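4-hydroxybenzoyl-CoA thioesterase (Bacillus halodurans, PDB 5WH9) is a hotdog-fold thioesterase that probably hydrolyses the thioester bond of acyl-coenzyme A substrates such as gentisyl-CoA. Local coordinates at residues Phe88-His93 with Glu106-Ala111. Residues are numbered along the deposited sequence; the frame is centred on the assembly and turned at random.
Sequences FILEHH and EKRVWA
The carbonyl oxygen of Glu106 is gripped twice by the facing strand: Leu90 N donates a hydrogen bond to Glu106 O at 2.9 Å, and Ile89 CA adds a C-H contact to Glu106 O at 3.1 Å. The pairing shows how, in an antiparallel sheet, the CA-H of a non-hydrogen-bonded residue can join the neighbouring N-H on one carbonyl, here in the beta hairpin 87-96/99-111 of the hotdog fold. Ile89 faces Lys107 as the non-hydrogen-bonded pair, flanked by the hydrogen-bonded pairs Leu90-Glu106 and Phe88-Arg108. In the latter, Arg108 N reaches Phe88 O at 2.7 Å, almost straight at 174°, and Phe88 N returns a bond to Arg108 O.

Residues alternate between the two faces. On one, Ile89 CG1 rests against Lys107 CB at 4.1 Å, beside a lysine chain that runs away from the partner strand. The other carries Phe88, Leu90, Glu106 and Arg108, the last three touching helix 25-40, while the Phe88 ring meets that of Phe131. Chi1 of 65° puts Phe88 CG between its backbone N and carbonyl carbon, and Arg108 CB lies over one face of the ring, 4.2 Å from the centroid, a CH-pi contact.

Beyond it the extended arginine carries charge into a buried setting: Arg108 NE forms a salt bridge to Glu106 OE2 at 2.8 Å, meeting the carboxylate from above, 68° out of its plane. Arg108 NH2 adds a weak bond to the same oxygen and pairs with Asp31, and NH1 bonds the carbonyl of Phe55. Tyr23 of the second subunit hydrogen-bonds Glu106 OE1, tying this face to the subunit interface. Across the hairpin, the methyl Leu90 CD1 abuts Glu106 OE2 at 3.9 Å.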
# COMPACT_ATOMS: atom_id res chain seq x y z
N PHE B 88 25.03 1.14 9.06
CA PHE B 88 24.84 -0.11 9.78
C PHE B 88 23.92 -1.02 8.97
O PHE B 88 23.16 -0.55 8.12
CB PHE B 88 24.28 0.14 11.19
CG PHE B 88 22.90 0.73 11.21
CD1 PHE B 88 22.70 2.09 11.00
CD2 PHE B 88 21.79 -0.06 11.44
CE1 PHE B 88 21.41 2.63 11.00
CE2 PHE B 88 20.51 0.47 11.45
CZ PHE B 88 20.33 1.82 11.23
N ILE B 89 24.01 -2.32 9.22
CA ILE B 89 23.13 -3.31 8.59
C ILE B 89 22.28 -4.03 9.64
O ILE B 89 22.80 -4.52 10.63
CB ILE B 89 23.92 -4.37 7.80
CG1 ILE B 89 24.64 -3.74 6.61
CG2 ILE B 89 22.99 -5.46 7.29
CD1 ILE B 89 25.42 -4.78 5.81
N LEU B 90 20.98 -4.10 9.40
CA LEU B 90 20.07 -4.87 10.23
C LEU B 90 19.76 -6.19 9.54
O LEU B 90 19.37 -6.20 8.37
CB LEU B 90 18.76 -4.11 10.44
CG LEU B 90 18.85 -2.80 11.22
CD1 LEU B 90 17.47 -2.11 11.28
CD2 LEU B 90 19.40 -3.04 12.63
N GLU B 91 19.94 -7.28 10.26
CA GLU B 91 19.44 -8.56 9.78
C GLU B 91 18.02 -8.83 10.33
O GLU B 91 17.75 -8.61 11.52
CB GLU B 91 20.40 -9.68 10.19
CG GLU B 91 20.22 -10.97 9.38
CD GLU B 91 21.21 -12.05 9.78
OE1 GLU B 91 22.24 -12.22 9.08
OE2 GLU B 91 20.97 -12.75 10.79
N HIS B 92 17.12 -9.27 9.46
CA HIS B 92 15.75 -9.55 9.85
C HIS B 92 15.40 -10.96 9.45
O HIS B 92 15.59 -11.34 8.29
CB HIS B 92 14.75 -8.62 9.15
CG HIS B 92 14.88 -7.19 9.56
ND1 HIS B 92 15.26 -6.20 8.68
CD2 HIS B 92 14.68 -6.58 10.75
CE1 HIS B 92 15.27 -5.04 9.31
NE2 HIS B 92 14.92 -5.24 10.57
N HIS B 93 14.86 -11.72 10.40
CA HIS B 93 14.43 -13.08 10.14
C HIS B 93 12.95 -13.23 10.46
O HIS B 93 12.53 -13.01 11.60
CB HIS B 93 15.23 -14.05 11.01
CG HIS B 93 16.68 -14.12 10.66
ND1 HIS B 93 17.14 -14.70 9.50
CD2 HIS B 93 17.78 -13.73 11.35
CE1 HIS B 93 18.46 -14.64 9.47
NE2 HIS B 93 18.87 -14.06 10.58
N GLU B 106 18.85 -4.94 5.77
CA GLU B 106 18.81 -3.59 5.28
C GLU B 106 20.19 -2.98 5.57
O GLU B 106 20.69 -3.09 6.69
CB GLU B 106 17.74 -2.80 6.04
CG GLU B 106 16.31 -3.33 5.90
CD GLU B 106 15.30 -2.53 6.71
OE1 GLU B 106 14.19 -2.29 6.20
OE2 GLU B 106 15.59 -2.17 7.88
N LYS B 107 20.81 -2.38 4.57
CA LYS B 107 21.92 -1.48 4.83
C LYS B 107 21.36 -0.07 4.99
O LYS B 107 20.64 0.42 4.12
CB LYS B 107 22.92 -1.48 3.69
CG LYS B 107 24.16 -0.64 3.98
CD LYS B 107 25.37 -1.07 3.14
CE LYS B 107 26.55 -0.15 3.40
NZ LYS B 107 27.83 -0.60 2.75
N ARG B 108 21.66 0.57 6.11
CA ARG B 108 21.16 1.92 6.35
C ARG B 108 22.26 2.88 6.77
O ARG B 108 23.29 2.49 7.33
CB ARG B 108 20.04 1.91 7.40
CG ARG B 108 18.82 1.07 7.06
CD ARG B 108 17.79 1.16 8.19
NE ARG B 108 16.54 0.46 7.92
CZ ARG B 108 15.43 1.05 7.47
NH1 ARG B 108 15.42 2.35 7.21
NH2 ARG B 108 14.33 0.33 7.27
N VAL B 109 22.04 4.16 6.50
CA VAL B 109 22.98 5.19 6.90
C VAL B 109 22.26 6.13 7.84
O VAL B 109 21.09 5.92 8.14
CB VAL B 109 23.53 5.96 5.68
CG1 VAL B 109 24.34 5.03 4.80
CG2 VAL B 109 22.41 6.62 4.90
N TRP B 110 22.95 7.15 8.33
CA TRP B 110 22.32 8.15 9.18
C TRP B 110 22.32 9.48 8.44
O TRP B 110 23.34 9.87 7.88
CB TRP B 110 23.07 8.28 10.50
CG TRP B 110 22.21 8.75 11.63
CD1 TRP B 110 22.00 10.03 12.02
CD2 TRP B 110 21.42 7.92 12.50
NE1 TRP B 110 21.14 10.06 13.10
CE2 TRP B 110 20.77 8.78 13.41
CE3 TRP B 110 21.22 6.54 12.61
CZ2 TRP B 110 19.93 8.31 14.41
CZ3 TRP B 110 20.37 6.06 13.61
CH2 TRP B 110 19.74 6.95 14.49
N ALA B 111 21.17 10.16 8.43
CA ALA B 111 21.06 11.43 7.72
C ALA B 111 20.29 12.49 8.51
O ALA B 111 19.60 12.17 9.50
CB ALA B 111 20.41 11.22 6.35